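Local atomic coordinates of nucleosome assembly protein 1, putative (Plasmodium falciparum, PDB entry 3FS3), a protein that belongs to the nucleosome assembly protein family of histone chaperones and probably binds histones and chromatin. Residues 61-64 with 65-69; 111-114 with 115-119; 120-123 with 124-127. All coordinates share one frame; numbering follows the deposited sequence.

Along the chain the three contacts come in series, and none nests within or crosses another. Contact 1 lies inside the long helix 49-99 and closes no loop; it spans single helical turns on a face that meets the second subunit. Past that helix, contact 2 turns the incoming loop into helix 114-120, which it sets against helices 49-99 and 260-289 and strand 140-147. Contact 3 follows at once, where 120-123 starts the short helix 123-126 beside helix 260-289. Contacts 2 and 3 have centres about 12 Å apart and touch through L119 and V125, whereas contact 1 has its centre about 48 Å from that of contact 2, across the chain's centre.

Contact 1. Residues 61-64 with 65-69; sequences YQKE and YYDYE
Y65, Y66, D67 and Y68 each donate a backbone N-H to the carbonyl four residues earlier, Y61 to E64, and this unbroken run of four bonds makes 61-69 continuous alpha helix; the one from Y68 N to E64 O is 3.2 Å long and almost straight at 175°. On this scaffold the side chains meet in i to i+4 pairs. Q62 sends CG away from its own backbone N (chi1 -176°) and then bends, which leads the chain across the Y66 ring. Its CG comes to 3.4 Å from Y66 CE2, and its terminal amide lies above one face of the ring, displaced toward the rim, with its plane tilted 60° from the ring and not parallel to it. The phenol oxygen of Y66 reaches D287 of the second subunit. K63 also bends beyond CG and crosses D67 at a slant; the salt bridge is long, 3.6 Å from K63 NZ to D67 OD1, and K63 CE lies closer to the same oxygen, at 3.4 Å. E64 and Y68 run alongside each other in the same direction, with E64 OE2 3.7 Å from Y68 CE2. The carboxylate of E64 is bridged to K93 of the second subunit, whose I90 packs on both E64 and Y68. Y65 meets the ring of Y87 there, consistent with the dimerisation role of the long helix in this family. Within the helix, then, the K63-D67 attraction is probably modest, while E64 and Y66 spend their polar ends on binding the partner subunit.

Contact 2. Residues 111-114 with 115-119; sequences LPEF and WLRAL
R117 reaches back over E113, the residue one helical turn before it, and can be followed atom by atom. Its CB lies 3.5 Å from E113 O, the same oxygen that receives R117 N at 3.0 Å. CG turns away from the carbonyl carbon of R117 (chi1 -70°), which keeps it against E113 O as well, and from there the chain runs extended to NE. At the end, NE and NH2 both come within reach of one carboxylate oxygen, neither N-H aimed well at it: NE is 3.2 Å and NH2 2.9 Å from E113 OE1. Both hydrogen bonds are therefore weak, and the carboxylate stands 81° from the guanidinium plane, so the salt bridge is a single-oxygen grip and not a coplanar pairing of two oxygens with two nitrogens. E113 CB and the carbonyl oxygen of P112 lie over one guanidinium face.

E113 is at once the third residue of a type II beta turn, L111 to F114, and the N-cap of helix 114-120. F114 N closes this turn on L111 O at 3.2 Å.

The adjacent residues F114 and W115 form a T-shaped (edge-to-face) pair. F114 supplies the edge: its CD2 sits 3.5 Å above the indole plane, over the centre of the W115 ring system. The F114 ring and the six-membered ring of W115 have centroids 4.8 Å apart and planes at 84°. L98 of helix 49-99 and A285 of helix 260-289 pack on both residues, while F114 also touches L58 of the second subunit. W115 NE1 makes a weak hydrogen bond to N141 O, on strand 140-147.

Contact 3. Residues 120-123 with 124-127; sequences RNNN and TVSH
N122 and V125 cross at about a right angle, and the carbonyl end of the N122 amide is turned onto the first helical turn. With CG anti to its backbone N (chi1 169°), N122 brings OD1 to 2.9 Å from V125 N, and the N-H points at it almost exactly (177°). This is a side-chain N-cap for helix 123-126. The same oxygen lies 3.6 Å from V125 CG2, so the methyl packs beside the capping group. The backbone of N122 adds a second grip: S126 N donates to N122 O at 2.7 Å. N122 is buried and touches T276, I281 and Y288 of helix 260-289, so the cap lies against that helix.

Over the H127 ring sits a backbone oxygen. It is N123 O, which stands 3.2 Å from the plane of the H127 imidazole, over its centre. N123 O also accepts the backbone N-H of H127, so it meets one residue through both its main chain and its ring.

R120 folds back toward S126 from the preceding helix, its chain bent beyond CG, and presents the guanidinium edge. S126 OG and a water both lie in the guanidinium plane, but the bonds from NH1 are weak: 3.5 Å from R120 NH1 to S126 OG. The water accepts weakly from R120 NH1 and donates to S126 O at 2.7 Å. The main partner of this arginine is E134, a salt bridge through NE.

Chemically, N122 OD1 takes a straight bond from V125 N in the first turn, as a side-chain N-cap does, whereas the R120-S126 link is probably minor and partly water-mediated.

Contact 1. Residues 61-64 with 65-69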
loop_
_atom_site.group_PDB
_atom_site.type_symbol
_atom_site.label_atom_id
_atom_site.label_comp_id
_atom_site.label_asym_id
_atom_site.label_seq_id
_atom_site.Cartn_x
_atom_site.Cartn_y
_atom_site.Cartn_z
ATOM N N TYR A 61 -2.746 -13.212 24.790
ATOM C CA TYR A 61 -3.527 -13.222 23.557
ATOM C C TYR A 61 -2.792 -12.480 22.448
ATOM O O TYR A 61 -2.818 -12.902 21.295
ATOM C CB TYR A 61 -4.903 -12.576 23.754
ATOM C CG TYR A 61 -5.711 -13.125 24.912
ATOM C CD1 TYR A 61 -5.683 -14.483 25.237
ATOM C CD2 TYR A 61 -6.495 -12.278 25.693
ATOM C CE1 TYR A 61 -6.410 -14.975 26.316
ATOM C CE2 TYR A 61 -7.224 -12.755 26.768
ATOM C CZ TYR A 61 -7.174 -14.104 27.081
ATOM O OH TYR A 61 -7.859 -14.562 28.182
ATOM N N GLN A 62 -2.128 -11.379 22.787
ATOM C CA GLN A 62 -1.404 -10.620 21.775
ATOM C C GLN A 62 -0.263 -11.464 21.205
ATOM O O GLN A 62 0.045 -11.383 20.013
ATOM C CB GLN A 62 -0.833 -9.329 22.355
ATOM C CG GLN A 62 -0.148 -8.474 21.300
ATOM C CD GLN A 62 -1.119 -8.025 20.215
ATOM O OE1 GLN A 62 -0.832 -8.128 19.019
ATOM N NE2 GLN A 62 -2.277 -7.519 20.632
ATOM N N LYS A 63 0.370 -12.256 22.069
ATOM C CA LYS A 63 1.455 -13.128 21.642
ATOM C C LYS A 63 0.883 -14.129 20.645
ATOM O O LYS A 63 1.536 -14.492 19.668
ATOM C CB LYS A 63 2.050 -13.873 22.836
ATOM C CG LYS A 63 3.041 -14.960 22.438
ATOM C CD LYS A 63 4.154 -14.395 21.559
ATOM C CE LYS A 63 5.088 -15.489 21.055
ATOM N NZ LYS A 63 6.196 -14.929 20.233
ATOM N N GLU A 64 -0.349 -14.565 20.900
ATOM C CA GLU A 64 -1.022 -15.507 20.014
ATOM C C GLU A 64 -1.287 -14.824 18.666
ATOM O O GLU A 64 -1.159 -15.443 17.606
ATOM C CB GLU A 64 -2.347 -15.963 20.634
ATOM C CG GLU A 64 -2.758 -17.364 20.237
ATOM C CD GLU A 64 -4.186 -17.698 20.615
ATOM O OE1 GLU A 64 -4.628 -17.304 21.716
ATOM O OE2 GLU A 64 -4.865 -18.374 19.812
ATOM N N TYR A 65 -1.663 -13.548 18.704
ATOM C CA TYR A 65 -1.921 -12.817 17.467
ATOM C C TYR A 65 -0.661 -12.796 16.601
ATOM O O TYR A 65 -0.704 -13.126 15.411
ATOM C CB TYR A 65 -2.343 -11.371 17.747
ATOM C CG TYR A 65 -2.585 -10.586 16.471
ATOM C CD1 TYR A 65 -3.846 -10.564 15.872
ATOM C CD2 TYR A 65 -1.538 -9.933 15.822
ATOM C CE1 TYR A 65 -4.056 -9.919 14.662
ATOM C CE2 TYR A 65 -1.735 -9.286 14.606
ATOM C CZ TYR A 65 -3.000 -9.285 14.033
ATOM O OH TYR A 65 -3.217 -8.647 12.831
ATOM N N TYR A 66 0.456 -12.404 17.208
ATOM C CA TYR A 66 1.732 -12.322 16.504
ATOM C C TYR A 66 2.173 -13.646 15.891
ATOM O O TYR A 66 2.800 -13.659 14.832
ATOM C CB TYR A 66 2.820 -11.787 17.440
ATOM C CG TYR A 66 2.668 -10.307 17.755
ATOM C CD1 TYR A 66 2.458 -9.375 16.732
ATOM C CD2 TYR A 66 2.747 -9.838 19.067
ATOM C CE1 TYR A 66 2.328 -8.010 17.010
ATOM C CE2 TYR A 66 2.620 -8.475 19.357
ATOM C CZ TYR A 66 2.412 -7.569 18.323
ATOM O OH TYR A 66 2.300 -6.227 18.596
ATOM N N ASP A 67 1.843 -14.756 16.551
ATOM C CA ASP A 67 2.194 -16.066 16.025
ATOM C C ASP A 67 1.422 -16.278 14.719
ATOM O O ASP A 67 2.011 -16.581 13.681
ATOM C CB ASP A 67 1.847 -17.176 17.028
ATOM C CG ASP A 67 2.753 -17.166 18.258
ATOM O OD1 ASP A 67 3.966 -16.887 18.111
ATOM O OD2 ASP A 67 2.259 -17.453 19.372
ATOM N N TYR A 68 0.104 -16.106 14.767
ATOM C CA TYR A 68 -0.708 -16.271 13.571
ATOM C C TYR A 68 -0.275 -15.291 12.487
ATOM O O TYR A 68 -0.178 -15.655 11.317
ATOM C CB TYR A 68 -2.189 -16.060 13.891
ATOM C CG TYR A 68 -2.863 -17.283 14.452
ATOM C CD1 TYR A 68 -2.888 -18.476 13.736
ATOM C CD2 TYR A 68 -3.479 -17.251 15.693
ATOM C CE1 TYR A 68 -3.513 -19.608 14.249
ATOM C CE2 TYR A 68 -4.107 -18.372 16.213
ATOM C CZ TYR A 68 -4.122 -19.548 15.485
ATOM O OH TYR A 68 -4.760 -20.655 15.995
ATOM N N GLU A 69 -0.017 -14.047 12.873
ATOM C CA GLU A 69 0.399 -13.048 11.904
ATOM C C GLU A 69 1.707 -13.445 11.207
ATOM O O GLU A 69 1.871 -13.206 10.015
ATOM C CB GLU A 69 0.556 -11.680 12.572
ATOM C CG GLU A 69 0.880 -10.560 11.586
ATOM C CD GLU A 69 1.063 -9.217 12.263
ATOM O OE1 GLU A 69 2.008 -9.078 13.067
ATOM O OE2 GLU A 69 0.259 -8.304 11.997
#

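Contact 2. Residues 111-114 with 115-119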
loop_
_atom_site.group_PDB
_atom_site.type_symbol
_atom_site.label_atom_id
_atom_site.label_comp_id
_atom_site.label_asym_id
_atom_site.label_seq_id
_atom_site.Cartn_x
_atom_site.Cartn_y
_atom_site.Cartn_z
ATOM N N LEU A 111 9.143 -5.350 -33.123
ATOM C CA LEU A 111 8.074 -4.400 -32.794
ATOM C C LEU A 111 8.737 -3.111 -32.308
ATOM O O LEU A 111 8.828 -2.839 -31.100
ATOM C CB LEU A 111 7.135 -4.955 -31.720
ATOM C CG LEU A 111 5.824 -4.176 -31.565
ATOM C CD1 LEU A 111 5.084 -4.172 -32.898
ATOM C CD2 LEU A 111 4.953 -4.810 -30.485
ATOM N N PRO A 112 9.216 -2.299 -33.263
ATOM C CA PRO A 112 9.899 -1.022 -33.065
ATOM C C PRO A 112 9.337 -0.108 -31.987
ATOM O O PRO A 112 8.136 0.145 -31.942
ATOM C CB PRO A 112 9.839 -0.387 -34.457
ATOM C CG PRO A 112 9.977 -1.559 -35.351
ATOM C CD PRO A 112 9.015 -2.553 -34.703
ATOM N N GLU A 113 10.227 0.385 -31.125
ATOM C CA GLU A 113 9.868 1.319 -30.056
ATOM C C GLU A 113 8.895 0.803 -29.007
ATOM O O GLU A 113 8.287 1.597 -28.279
ATOM C CB GLU A 113 9.303 2.612 -30.665
ATOM C CG GLU A 113 10.013 3.035 -31.930
ATOM C CD GLU A 113 9.692 4.458 -32.350
ATOM O OE1 GLU A 113 8.582 4.951 -32.039
ATOM O OE2 GLU A 113 10.554 5.080 -33.007
ATOM N N PHE A 114 8.767 -0.518 -28.903
ATOM C CA PHE A 114 7.845 -1.109 -27.941
ATOM C C PHE A 114 7.887 -0.542 -26.530
ATOM O O PHE A 114 6.868 -0.105 -26.010
ATOM C CB PHE A 114 8.052 -2.621 -27.831
ATOM C CG PHE A 114 7.149 -3.269 -26.815
ATOM C CD1 PHE A 114 5.797 -3.474 -27.099
ATOM C CD2 PHE A 114 7.634 -3.613 -25.561
ATOM C CE1 PHE A 114 4.940 -4.015 -26.140
ATOM C CE2 PHE A 114 6.793 -4.155 -24.593
ATOM C CZ PHE A 114 5.431 -4.358 -24.886
ATOM N N TRP A 115 9.052 -0.572 -25.895
ATOM C CA TRP A 115 9.150 -0.083 -24.524
ATOM C C TRP A 115 9.010 1.434 -24.413
ATOM O O TRP A 115 8.379 1.931 -23.477
ATOM C CB TRP A 115 10.460 -0.550 -23.871
ATOM C CG TRP A 115 10.550 -2.030 -23.753
ATOM C CD1 TRP A 115 11.277 -2.873 -24.545
ATOM C CD2 TRP A 115 9.847 -2.863 -22.821
ATOM N NE1 TRP A 115 11.068 -4.177 -24.165
ATOM C CE2 TRP A 115 10.194 -4.201 -23.113
ATOM C CE3 TRP A 115 8.957 -2.607 -21.768
ATOM C CZ2 TRP A 115 9.686 -5.284 -22.388
ATOM C CZ3 TRP A 115 8.452 -3.681 -21.046
ATOM C CH2 TRP A 115 8.821 -5.008 -21.361
ATOM N N LEU A 116 9.585 2.170 -25.358
ATOM C CA LEU A 116 9.459 3.618 -25.310
ATOM C C LEU A 116 7.988 3.988 -25.289
ATOM O O LEU A 116 7.565 4.803 -24.468
ATOM C CB LEU A 116 10.115 4.285 -26.515
ATOM C CG LEU A 116 9.752 5.777 -26.638
ATOM C CD1 LEU A 116 10.139 6.511 -25.353
ATOM C CD2 LEU A 116 10.456 6.401 -27.842
ATOM N N ARG A 117 7.207 3.384 -26.180
ATOM C CA ARG A 117 5.787 3.700 -26.249
ATOM C C ARG A 117 5.018 3.239 -25.026
ATOM O O ARG A 117 4.130 3.941 -24.552
ATOM C CB ARG A 117 5.179 3.137 -27.529
ATOM C CG ARG A 117 5.670 3.889 -28.750
ATOM C CD ARG A 117 5.030 3.432 -30.044
ATOM N NE ARG A 117 5.673 4.070 -31.191
ATOM C CZ ARG A 117 5.505 3.694 -32.456
ATOM N NH1 ARG A 117 4.707 2.673 -32.750
ATOM N NH2 ARG A 117 6.144 4.334 -33.427
ATOM N N ALA A 118 5.357 2.068 -24.499
ATOM C CA ALA A 118 4.684 1.589 -23.302
ATOM C C ALA A 118 4.968 2.594 -22.182
ATOM O O ALA A 118 4.054 3.027 -21.480
ATOM C CB ALA A 118 5.201 0.196 -22.916
ATOM N N LEU A 119 6.237 2.968 -22.022
ATOM C CA LEU A 119 6.629 3.934 -20.991
ATOM C C LEU A 119 5.945 5.291 -21.203
ATOM O O LEU A 119 5.482 5.916 -20.249
ATOM C CB LEU A 119 8.147 4.129 -20.989
ATOM C CG LEU A 119 9.034 2.955 -20.569
ATOM C CD1 LEU A 119 10.485 3.268 -20.892
ATOM C CD2 LEU A 119 8.864 2.685 -19.085
#

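Contact 3. Residues 120-123 with 124-127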
loop_
_atom_site.group_PDB
_atom_site.type_symbol
_atom_site.label_atom_id
_atom_site.label_comp_id
_atom_site.label_asym_id
_atom_site.label_seq_id
_atom_site.Cartn_x
_atom_site.Cartn_y
_atom_site.Cartn_z
ATOM N N ARG A 120 5.885 5.738 -22.453
ATOM C CA ARG A 120 5.250 7.013 -22.787
ATOM C C ARG A 120 3.778 7.028 -22.396
ATOM O O ARG A 120 3.288 8.026 -21.870
ATOM C CB ARG A 120 5.363 7.299 -24.290
ATOM C CG ARG A 120 6.581 8.114 -24.699
ATOM C CD ARG A 120 6.546 9.487 -24.050
ATOM N NE ARG A 120 7.562 10.387 -24.590
ATOM C CZ ARG A 120 7.952 11.506 -23.988
ATOM N NH1 ARG A 120 7.406 11.849 -22.830
ATOM N NH2 ARG A 120 8.887 12.275 -24.537
ATOM N N ASN A 121 3.084 5.920 -22.648
ATOM C CA ASN A 121 1.667 5.809 -22.334
ATOM C C ASN A 121 1.323 5.672 -20.852
ATOM O O ASN A 121 0.163 5.459 -20.498
ATOM C CB ASN A 121 1.036 4.653 -23.121
ATOM C CG ASN A 121 0.995 4.925 -24.619
ATOM O OD1 ASN A 121 0.830 6.066 -25.041
ATOM N ND2 ASN A 121 1.134 3.878 -25.426
ATOM N N ASN A 122 2.322 5.774 -19.984
ATOM C CA ASN A 122 2.073 5.708 -18.543
ATOM C C ASN A 122 2.374 7.096 -17.987
ATOM O O ASN A 122 3.509 7.564 -18.058
ATOM C CB ASN A 122 2.962 4.656 -17.874
ATOM C CG ASN A 122 2.938 4.749 -16.358
ATOM O OD1 ASN A 122 3.448 5.706 -15.777
ATOM N ND2 ASN A 122 2.342 3.754 -15.709
ATOM N N ASN A 123 1.351 7.747 -17.441
ATOM C CA ASN A 123 1.475 9.102 -16.901
ATOM C C ASN A 123 2.702 9.352 -16.035
ATOM O O ASN A 123 3.521 10.213 -16.354
ATOM C CB ASN A 123 0.225 9.472 -16.101
ATOM C CG ASN A 123 -1.053 9.259 -16.890
ATOM O OD1 ASN A 123 -1.117 9.560 -18.084
ATOM N ND2 ASN A 123 -2.084 8.751 -16.222
ATOM N N THR A 124 2.815 8.602 -14.941
ATOM C CA THR A 124 3.929 8.743 -14.005
ATOM C C THR A 124 5.305 8.695 -14.671
ATOM O O THR A 124 6.133 9.585 -14.460
ATOM C CB THR A 124 3.876 7.651 -12.913
ATOM O OG1 THR A 124 2.609 7.702 -12.247
ATOM C CG2 THR A 124 4.970 7.866 -11.889
ATOM N N VAL A 125 5.550 7.659 -15.470
ATOM C CA VAL A 125 6.835 7.504 -16.146
ATOM C C VAL A 125 7.027 8.495 -17.283
ATOM O O VAL A 125 8.142 8.953 -17.536
ATOM C CB VAL A 125 7.001 6.085 -16.725
ATOM C CG1 VAL A 125 8.323 5.988 -17.493
ATOM C CG2 VAL A 125 6.941 5.054 -15.605
ATOM N N SER A 126 5.940 8.823 -17.974
ATOM C CA SER A 126 6.019 9.755 -19.085
ATOM C C SER A 126 6.554 11.113 -18.642
ATOM O O SER A 126 7.179 11.823 -19.431
ATOM C CB SER A 126 4.645 9.937 -19.732
ATOM O OG SER A 126 4.752 10.736 -20.899
ATOM N N HIS A 127 6.322 11.465 -17.381
ATOM C CA HIS A 127 6.776 12.753 -16.856
ATOM C C HIS A 127 8.287 12.903 -16.737
ATOM O O HIS A 127 8.794 14.025 -16.731
ATOM C CB HIS A 127 6.125 13.030 -15.498
ATOM C CG HIS A 127 4.647 13.242 -15.576
ATOM N ND1 HIS A 127 3.837 13.264 -14.461
ATOM C CD2 HIS A 127 3.828 13.425 -16.640
ATOM C CE1 HIS A 127 2.584 13.450 -14.835
ATOM N NE2 HIS A 127 2.552 13.550 -16.152
HETATM O O HOH W 1 7.627 14.255 -20.569
#